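PDB 4A5N: uncharacterized hth-type transcriptional regulator YYBR, which probably binds DNA as a redox-sensing transcriptional regulator of the MarR/DUF24 (HxlR) type, captured here in its reduced form as a dimer. Local coordinates for residues Trp27-Leu31 with Gln60-Leu64; Phe32-Ile36 with Leu93-Leu98; Asp67-Arg72 with Tyr84-Gly90. The protein carries 1 engineered substitution. The contacts are given in a common frame with arbitrary orientation. Residue numbers count along the deposited sequence, not the author numbering.

Interaction 1: Trp27-Leu31 with Gln60-Leu64; sequences WKGIL and QLREL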
loop_
_atom_site.group_PDB
_atom_site.type_symbol
_atom_site.label_atom_id
_atom_site.label_comp_id
_atom_site.label_asym_id
_atom_site.label_seq_id
_atom_site.Cartn_x
_atom_site.Cartn_y
_atom_site.Cartn_z
ATOM N N TRP B 27 9.387 0.678 -3.052
ATOM C CA TRP B 27 10.013 1.850 -3.625
ATOM C C TRP B 27 9.068 2.848 -4.229
ATOM O O TRP B 27 9.372 4.017 -4.271
ATOM C CB TRP B 27 10.959 1.411 -4.722
ATOM C CG TRP B 27 11.929 0.329 -4.325
ATOM C CD1 TRP B 27 11.911 -0.999 -4.703
ATOM C CD2 TRP B 27 13.094 0.474 -3.464
ATOM N NE1 TRP B 27 12.981 -1.681 -4.154
ATOM C CE2 TRP B 27 13.727 -0.843 -3.397
ATOM C CE3 TRP B 27 13.663 1.529 -2.768
ATOM C CZ2 TRP B 27 14.860 -1.067 -2.650
ATOM C CZ3 TRP B 27 14.819 1.293 -2.031
ATOM C CH2 TRP B 27 15.398 0.023 -1.968
ATOM N N LYS B 28 7.944 2.414 -4.747
ATOM C CA LYS B 28 7.143 3.354 -5.555
ATOM C C LYS B 28 6.630 4.531 -4.744
ATOM O O LYS B 28 6.508 5.644 -5.262
ATOM C CB LYS B 28 6.003 2.619 -6.260
ATOM C CG LYS B 28 6.416 1.836 -7.501
ATOM C CD LYS B 28 5.313 0.915 -7.965
ATOM C CE LYS B 28 5.778 -0.070 -8.998
ATOM N NZ LYS B 28 4.616 -0.826 -9.496
ATOM N N GLY B 29 6.243 4.290 -3.498
ATOM C CA GLY B 29 5.757 5.362 -2.623
ATOM C C GLY B 29 6.750 6.495 -2.434
ATOM O O GLY B 29 6.383 7.678 -2.446
ATOM N N ILE B 30 8.017 6.117 -2.229
ATOM C CA ILE B 30 9.107 7.053 -2.042
ATOM C C ILE B 30 9.321 7.832 -3.325
ATOM O O ILE B 30 9.405 9.059 -3.288
ATOM C CB ILE B 30 10.439 6.321 -1.707
ATOM C CG1 ILE B 30 10.349 5.555 -0.395
ATOM C CG2 ILE B 30 11.624 7.293 -1.597
ATOM C CD1 ILE B 30 11.518 4.611 -0.173
ATOM N N LEU B 31 9.387 7.110 -4.452
ATOM C CA LEU B 31 9.633 7.707 -5.772
ATOM C C LEU B 31 8.543 8.746 -6.064
ATOM O O LEU B 31 8.832 9.886 -6.380
ATOM C CB LEU B 31 9.649 6.650 -6.874
ATOM C CG LEU B 31 10.828 5.672 -6.727
ATOM C CD1 LEU B 31 10.802 4.635 -7.848
ATOM C CD2 LEU B 31 12.112 6.476 -6.675
ATOM N N GLN B 60 11.176 -0.071 -11.428
ATOM C CA GLN B 60 10.079 0.571 -10.686
ATOM C C GLN B 60 9.532 1.771 -11.451
ATOM O O GLN B 60 8.303 1.990 -11.514
ATOM C CB GLN B 60 10.521 1.020 -9.271
ATOM C CG GLN B 60 10.915 -0.114 -8.328
ATOM C CD GLN B 60 9.752 -1.020 -7.978
ATOM O OE1 GLN B 60 8.783 -0.601 -7.351
ATOM N NE2 GLN B 60 9.819 -2.247 -8.438
ATOM N N LEU B 61 10.431 2.567 -12.023
ATOM C CA LEU B 61 9.989 3.749 -12.786
ATOM C C LEU B 61 9.249 3.345 -14.084
ATOM O O LEU B 61 8.308 4.007 -14.467
ATOM C CB LEU B 61 11.172 4.701 -13.080
ATOM C CG LEU B 61 11.747 5.505 -11.908
ATOM C CD1 LEU B 61 13.143 6.057 -12.238
ATOM C CD2 LEU B 61 10.799 6.631 -11.473
ATOM N N ARG B 62 9.690 2.275 -14.743
ATOM C CA ARG B 62 9.035 1.768 -15.965
ATOM C C ARG B 62 7.612 1.303 -15.655
ATOM O O ARG B 62 6.674 1.542 -16.436
ATOM C CB ARG B 62 9.838 0.604 -16.617
ATOM C CG ARG B 62 10.937 1.046 -17.580
ATOM C CD ARG B 62 11.547 -0.147 -18.320
ATOM N NE ARG B 62 12.326 0.250 -19.502
ATOM C CZ ARG B 62 12.034 -0.062 -20.774
ATOM N NH1 ARG B 62 10.973 -0.816 -21.093
ATOM N NH2 ARG B 62 12.825 0.378 -21.754
ATOM N N GLU B 63 7.435 0.642 -14.516
ATOM C CA GLU B 63 6.104 0.187 -14.128
ATOM C C GLU B 63 5.171 1.348 -13.814
ATOM O O GLU B 63 4.038 1.351 -14.249
ATOM C CB GLU B 63 6.156 -0.744 -12.926
ATOM C CG GLU B 63 6.996 -1.974 -13.170
ATOM C CD GLU B 63 6.866 -2.977 -12.066
ATOM O OE1 GLU B 63 6.222 -2.647 -11.055
ATOM O OE2 GLU B 63 7.428 -4.102 -12.213
ATOM N N LEU B 64 5.639 2.335 -13.058
ATOM C CA LEU B 64 4.838 3.588 -12.825
ATOM C C LEU B 64 4.458 4.301 -14.119
ATOM O O LEU B 64 3.297 4.796 -14.308
ATOM C CB LEU B 64 5.643 4.538 -11.949
ATOM C CG LEU B 64 5.588 4.193 -10.460
ATOM C CD1 LEU B 64 6.656 4.991 -9.711
ATOM C CD2 LEU B 64 4.203 4.443 -9.874
#
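How a helix-turn-helix unit holds its last helix can be followed residue by residue along Gln60-Leu64. Gln60 comes first and touches three residues: its CB is 3.9 Å from Leu31 CD1, its CG is 3.9 Å from CD1 of the Trp27 indole, and its OE1 lies 3.4 Å from Lys28 CG, a plain contact with the aliphatic part of the lysine. The next residue, Leu61, starts away from helix 28-35 but brings CD2 back to 4.1 Å from Leu31 CD1; Phe42 and Phe45 of helix 42-48 also touch it. Glu63 adds a salt bridge, Lys28 NZ donating to Glu63 OE1 at 2.9 Å. Leu64 then packs against the same lysine, its CD1 3.9 Å from Lys28 CG and 4.4 Å from Leu31 CB. These are the first and last helices of the three-helix core of a winged helix-turn-helix domain, where helix 54-66 is, by position, probably the recognition helix. Lys28 is amphipathic in practice: its extended methylenes behave as part of the apolar layer while its ammonium reaches a carboxylate at the margin, so burying the chain does not cost the charge its partner.

Interaction 2: Phe32-Ile36 with Leu93-Leu98; sequences FYHMI and LEPIVL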
loop_
_atom_site.group_PDB
_atom_site.type_symbol
_atom_site.label_atom_id
_atom_site.label_comp_id
_atom_site.label_asym_id
_atom_site.label_seq_id
_atom_site.Cartn_x
_atom_site.Cartn_y
_atom_site.Cartn_z
ATOM N N PHE B 32 7.299 8.306 -5.894
ATOM C CA PHE B 32 6.131 9.132 -6.047
ATOM C C PHE B 32 6.187 10.391 -5.196
ATOM O O PHE B 32 5.987 11.517 -5.705
ATOM C CB PHE B 32 4.871 8.312 -5.705
ATOM C CG PHE B 32 3.584 9.052 -5.967
ATOM C CD1 PHE B 32 3.201 10.114 -5.159
ATOM C CD2 PHE B 32 2.789 8.697 -7.030
ATOM C CE1 PHE B 32 2.021 10.797 -5.415
ATOM C CE2 PHE B 32 1.617 9.405 -7.330
ATOM C CZ PHE B 32 1.230 10.428 -6.497
ATOM N N TYR B 33 6.428 10.221 -3.897
ATOM C CA TYR B 33 6.471 11.334 -2.973
ATOM C C TYR B 33 7.427 12.432 -3.432
ATOM O O TYR B 33 7.072 13.618 -3.400
ATOM C CB TYR B 33 6.808 10.897 -1.538
ATOM C CG TYR B 33 6.888 12.055 -0.592
ATOM C CD1 TYR B 33 5.737 12.646 -0.073
ATOM C CD2 TYR B 33 8.113 12.605 -0.249
ATOM C CE1 TYR B 33 5.817 13.750 0.792
ATOM C CE2 TYR B 33 8.199 13.699 0.599
ATOM C CZ TYR B 33 7.059 14.262 1.118
ATOM O OH TYR B 33 7.208 15.346 1.954
ATOM N N HIS B 34 8.591 12.022 -3.916
ATOM C CA HIS B 34 9.636 12.949 -4.298
ATOM C C HIS B 34 9.358 13.638 -5.624
ATOM O O HIS B 34 9.945 14.658 -5.929
ATOM C CB HIS B 34 10.995 12.252 -4.214
ATOM C CG HIS B 34 11.487 12.081 -2.768
ATOM N ND1 HIS B 34 12.262 13.009 -2.147
ATOM C CD2 HIS B 34 11.268 11.064 -1.822
ATOM C CE1 HIS B 34 12.491 12.622 -0.879
ATOM N NE2 HIS B 34 11.886 11.436 -0.681
ATOM N N MET B 35 8.395 13.140 -6.377
ATOM C CA MET B 35 7.956 13.868 -7.565
ATOM C C MET B 35 6.811 14.828 -7.293
ATOM O O MET B 35 6.436 15.584 -8.202
ATOM C CB MET B 35 7.579 12.932 -8.690
ATOM C CG MET B 35 8.774 12.267 -9.373
ATOM S SD MET B 35 8.346 11.053 -10.653
ATOM C CE MET B 35 8.115 9.589 -9.627
ATOM N N ILE B 36 6.261 14.816 -6.080
ATOM C CA ILE B 36 5.126 15.701 -5.749
ATOM C C ILE B 36 5.523 17.177 -5.964
ATOM O O ILE B 36 4.746 17.969 -6.515
ATOM C CB ILE B 36 4.623 15.452 -4.302
ATOM C CG1 ILE B 36 3.860 14.127 -4.179
ATOM C CG2 ILE B 36 3.734 16.590 -3.811
ATOM C CD1 ILE B 36 3.358 13.857 -2.789
ATOM N N LEU B 93 -3.465 10.172 -7.116
ATOM C CA LEU B 93 -3.027 9.380 -5.969
ATOM C C LEU B 93 -2.319 10.190 -4.911
ATOM O O LEU B 93 -2.032 9.672 -3.840
ATOM C CB LEU B 93 -2.020 8.280 -6.393
ATOM C CG LEU B 93 -2.491 7.001 -7.036
ATOM C CD1 LEU B 93 -1.337 6.295 -7.736
ATOM C CD2 LEU B 93 -3.154 6.030 -6.070
ATOM N N GLU B 94 -2.068 11.471 -5.158
ATOM C CA GLU B 94 -1.356 12.303 -4.170
ATOM C C GLU B 94 -1.993 12.384 -2.752
ATOM O O GLU B 94 -1.268 12.269 -1.738
ATOM C CB GLU B 94 -0.986 13.663 -4.790
ATOM C CG GLU B 94 -0.513 14.697 -3.789
ATOM C CD GLU B 94 -0.014 15.992 -4.459
ATOM O OE1 GLU B 94 0.198 16.008 -5.700
ATOM O OE2 GLU B 94 0.168 16.964 -3.703
ATOM N N PRO B 95 -3.332 12.530 -2.651
ATOM C CA PRO B 95 -3.955 12.575 -1.319
ATOM C C PRO B 95 -3.742 11.324 -0.506
ATOM O O PRO B 95 -3.426 11.403 0.691
ATOM C CB PRO B 95 -5.454 12.809 -1.644
ATOM C CG PRO B 95 -5.396 13.594 -2.923
ATOM C CD PRO B 95 -4.251 13.036 -3.709
ATOM N N ILE B 96 -3.837 10.184 -1.168
ATOM C CA ILE B 96 -3.607 8.904 -0.520
ATOM C C ILE B 96 -2.125 8.823 -0.076
ATOM O O ILE B 96 -1.855 8.488 1.064
ATOM C CB ILE B 96 -3.935 7.720 -1.447
ATOM C CG1 ILE B 96 -5.467 7.510 -1.536
ATOM C CG2 ILE B 96 -3.177 6.462 -0.965
ATOM C CD1 ILE B 96 -5.949 6.666 -2.706
ATOM N N VAL B 97 -1.198 9.179 -0.974
ATOM C CA VAL B 97 0.250 9.151 -0.615
ATOM C C VAL B 97 0.571 10.103 0.536
ATOM O O VAL B 97 1.260 9.716 1.475
ATOM C CB VAL B 97 1.171 9.349 -1.829
ATOM C CG1 VAL B 97 2.617 9.531 -1.388
ATOM C CG2 VAL B 97 1.052 8.156 -2.731
ATOM N N LEU B 98 0.010 11.314 0.527
ATOM C CA LEU B 98 0.238 12.226 1.633
ATOM C C LEU B 98 -0.353 11.692 2.972
ATOM O O LEU B 98 0.300 11.797 3.996
ATOM C CB LEU B 98 -0.220 13.651 1.302
ATOM C CG LEU B 98 0.595 14.422 0.253
ATOM C CD1 LEU B 98 0.023 15.831 0.123
ATOM C CD2 LEU B 98 2.083 14.491 0.572
#
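A single aromatic ring filling a notch shows how side-chain shape can join two helices; here it is Phe32. Its ring projects from the second half of helix 28-35 into the hollow made by Leu93, Glu94 and Val97, at the N-terminal part of helix 94-115. Ring atom CZ rests 3.7 Å from Glu94 N and 3.9 Å from Leu93 CB, while Val97 lies over one face: its CG2 is 4.1 Å from the centroid of the Phe32 ring, 24° off the normal, a CH-pi contact. A second bump is contributed by the 93-98 segment: Leu98 extends its CD2 into the gap between Tyr33 and Ile36, meeting the edge of the tyrosine ring at CE1 (3.8 Å) and Ile36 CD1 at 3.7 Å. Ile36 also lays its CG2 3.6 Å from Glu94 OE2; that carboxylate, however, finds its charge partner in Arg91, with which OE1 forms a salt bridge. No hydrogen bond crosses the interface, so shape and apolar contact hold it together. Around this pair, helix 15-23 contributes Ile23, which touches both Phe32 and Val97, and Leu86 of strand 81-86 packs on Phe32. Beyond Leu93 and Ile96 stands Trp103 of the second subunit, which places the N-terminal part of helix 94-115 between the helix-turn-helix core and the dimer partner.

Interaction 3: Asp67-Arg72 with Tyr84-Gly90; sequences DGIVHR and YSLTEFG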
loop_
_atom_site.group_PDB
_atom_site.type_symbol
_atom_site.label_atom_id
_atom_site.label_comp_id
_atom_site.label_asym_id
_atom_site.label_seq_id
_atom_site.Cartn_x
_atom_site.Cartn_y
_atom_site.Cartn_z
ATOM N N ASP B 67 1.806 2.226 -16.051
ATOM C CA ASP B 67 0.510 2.352 -15.428
ATOM C C ASP B 67 -0.060 3.766 -15.603
ATOM O O ASP B 67 -1.137 4.038 -15.102
ATOM C CB ASP B 67 0.595 2.040 -13.917
ATOM C CG ASP B 67 0.762 0.548 -13.615
ATOM O OD1 ASP B 67 0.609 -0.274 -14.542
ATOM O OD2 ASP B 67 1.008 0.210 -12.439
ATOM N N GLY B 68 0.681 4.652 -16.274
ATOM C CA GLY B 68 0.232 6.022 -16.536
ATOM C C GLY B 68 0.391 7.037 -15.420
ATOM O O GLY B 68 -0.163 8.125 -15.497
ATOM N N ILE B 69 1.144 6.683 -14.387
ATOM C CA ILE B 69 1.363 7.522 -13.187
ATOM C C ILE B 69 2.552 8.469 -13.301
ATOM O O ILE B 69 2.566 9.590 -12.737
ATOM C CB ILE B 69 1.637 6.609 -11.970
ATOM C CG1 ILE B 69 0.563 5.506 -11.853
ATOM C CG2 ILE B 69 1.776 7.427 -10.678
ATOM C CD1 ILE B 69 -0.867 5.997 -11.711
ATOM N N VAL B 70 3.524 8.039 -14.082
ATOM C CA VAL B 70 4.717 8.804 -14.326
ATOM C C VAL B 70 4.958 9.032 -15.812
ATOM O O VAL B 70 4.681 8.167 -16.658
ATOM C CB VAL B 70 5.930 8.125 -13.657
ATOM C CG1 VAL B 70 7.258 8.726 -14.133
ATOM C CG2 VAL B 70 5.794 8.252 -12.150
ATOM N N HIS B 71 5.424 10.248 -16.115
ATOM C CA HIS B 71 5.832 10.646 -17.433
ATOM C C HIS B 71 7.339 10.641 -17.454
ATOM O O HIS B 71 8.001 11.149 -16.508
ATOM C CB HIS B 71 5.276 12.041 -17.796
ATOM C CG HIS B 71 5.759 12.546 -19.138
ATOM N ND1 HIS B 71 5.239 12.121 -20.316
ATOM C CD2 HIS B 71 6.760 13.440 -19.458
ATOM C CE1 HIS B 71 5.877 12.723 -21.333
ATOM N NE2 HIS B 71 6.816 13.528 -20.813
ATOM N N ARG B 72 7.894 10.013 -18.485
ATOM C CA ARG B 72 9.350 10.043 -18.738
ATOM C C ARG B 72 9.647 10.894 -19.993
ATOM O O ARG B 72 9.372 10.475 -21.134
ATOM C CB ARG B 72 9.865 8.621 -18.938
ATOM C CG ARG B 72 11.368 8.461 -19.113
ATOM C CD ARG B 72 11.726 6.991 -19.323
ATOM N NE ARG B 72 13.171 6.752 -19.201
ATOM C CZ ARG B 72 14.046 6.672 -20.213
ATOM N NH1 ARG B 72 13.668 6.758 -21.476
ATOM N NH2 ARG B 72 15.330 6.476 -19.939
ATOM N N TYR B 84 11.632 12.511 -14.915
ATOM C CA TYR B 84 10.468 11.770 -14.438
ATOM C C TYR B 84 9.553 12.709 -13.641
ATOM O O TYR B 84 10.017 13.427 -12.738
ATOM C CB TYR B 84 10.924 10.632 -13.531
ATOM C CG TYR B 84 11.793 9.663 -14.245
ATOM C CD1 TYR B 84 11.244 8.595 -14.942
ATOM C CD2 TYR B 84 13.172 9.817 -14.243
ATOM C CE1 TYR B 84 12.055 7.709 -15.633
ATOM C CE2 TYR B 84 13.994 8.926 -14.926
ATOM C CZ TYR B 84 13.417 7.878 -15.623
ATOM O OH TYR B 84 14.198 6.962 -16.298
ATOM N N SER B 85 8.263 12.682 -13.962
ATOM C CA SER B 85 7.292 13.523 -13.284
ATOM C C SER B 85 6.000 12.785 -13.112
ATOM O O SER B 85 5.785 11.719 -13.759
ATOM C CB SER B 85 7.066 14.776 -14.106
ATOM O OG SER B 85 6.763 14.454 -15.457
ATOM N N LEU B 86 5.110 13.347 -12.291
ATOM C CA LEU B 86 3.793 12.787 -12.130
ATOM C C LEU B 86 2.931 13.283 -13.276
ATOM O O LEU B 86 2.974 14.416 -13.656
ATOM C CB LEU B 86 3.159 13.166 -10.795
ATOM C CG LEU B 86 3.842 12.782 -9.497
ATOM C CD1 LEU B 86 3.007 13.276 -8.319
ATOM C CD2 LEU B 86 4.035 11.256 -9.467
ATOM N N THR B 87 2.144 12.397 -13.825
ATOM C CA THR B 87 1.129 12.763 -14.787
ATOM C C THR B 87 -0.045 13.334 -13.991
ATOM O O THR B 87 -0.135 13.138 -12.765
ATOM C CB THR B 87 0.667 11.517 -15.559
ATOM O OG1 THR B 87 0.059 10.580 -14.659
ATOM C CG2 THR B 87 1.855 10.853 -16.294
ATOM N N GLU B 88 -0.961 14.001 -14.669
ATOM C CA GLU B 88 -2.206 14.398 -14.046
ATOM C C GLU B 88 -2.957 13.209 -13.411
ATOM O O GLU B 88 -3.495 13.327 -12.331
ATOM C CB GLU B 88 -3.097 15.163 -15.046
ATOM C CG GLU B 88 -2.553 16.558 -15.357
ATOM C CD GLU B 88 -2.080 17.326 -14.104
ATOM O OE1 GLU B 88 -2.914 17.605 -13.198
ATOM O OE2 GLU B 88 -0.855 17.627 -14.002
ATOM N N PHE B 89 -2.958 12.062 -14.070
ATOM C CA PHE B 89 -3.569 10.869 -13.536
ATOM C C PHE B 89 -2.820 10.441 -12.254
ATOM O O PHE B 89 -3.407 10.193 -11.190
ATOM C CB PHE B 89 -3.469 9.777 -14.578
ATOM C CG PHE B 89 -4.107 8.495 -14.173
ATOM C CD1 PHE B 89 -5.432 8.460 -13.738
ATOM C CD2 PHE B 89 -3.394 7.305 -14.224
ATOM C CE1 PHE B 89 -6.030 7.263 -13.362
ATOM C CE2 PHE B 89 -3.996 6.107 -13.861
ATOM C CZ PHE B 89 -5.308 6.079 -13.433
ATOM N N GLY B 90 -1.507 10.402 -12.360
ATOM C CA GLY B 90 -0.649 10.207 -11.177
ATOM C C GLY B 90 -0.989 11.050 -9.947
ATOM O O GLY B 90 -1.026 10.531 -8.832
HETATM O O HOH W 1 8.860 14.453 -16.932
HETATM O O HOH W 2 16.649 7.006 -17.031
#
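Where a helix gives way to a strand, the carbonyls of the connection need donors of their own. Gly68, with positive phi, ends helix 54-66 in a Schellman motif, and its O accepts from Thr87 OG1 at 2.6 Å. The same hydroxyl oxygen accepts from Gly90 N at 2.8 Å, so Thr87 serves as N-cap of the short, weakly bonded helix that follows while donating back across the contact. Its backbone is used as well: Thr87 N donates to Ile69 O (3.0 Å). Gly90 CA comes to 3.6 Å from Ile69 O, and a CB on Gly90 would clash with it. From here the pairing becomes regular. His71 and Ser85 form an antiparallel hydrogen-bonded pair, His71 N to Ser85 O at 2.8 Å and Ser85 N to His71 O at 3.0 Å, flanked by the non-hydrogen-bonded pairs Val70-Leu86 and Arg72-Tyr84. This is the base of the beta hairpin that forms the wing of the winged helix-turn-helix domain. On the face carrying Arg72 and Tyr84, Arg72 NE donates to Tyr84 OH at 3.1 Å, and a water bridges the pair, 3.2 Å from Arg72 NH2 and 2.6 Å from Tyr84 OH. On the face of His71 and Ser85, another water sits 2.6 Å from Ser85 OG and makes a weak bond to His71 O; His71 NE2 is bonded to Glu73. Asp67 turns its carboxylate instead to Arg115 of the second subunit, while Phe89 brings CD2 to 3.8 Å from Ile69 CD1.

Overall arrangement
The three contacts divide one winged helix-turn-helix domain between them, with centres 10 to 11 Å apart. Helix 28-35 is shared by interactions 1 and 2: its first half meets helix 54-66 and its second half helix 94-115. Interaction 3 comes after interaction 1 along the chain, helix 54-66 leading into strand 70-75, and the two are tied by probable hydrogen bonds from Leu64 O to Ile69 N (2.9 Å) and Val70 N (3.3 Å). Interactions 2 and 3 meet where Phe32 CE2 lies 3.2 Å from Gly90 O and Met35 CE 3.7 Å from Val70 CG2. All three contacts also touch the second subunit, and the presumed DNA-reading helix and wing pack on helix 28-35.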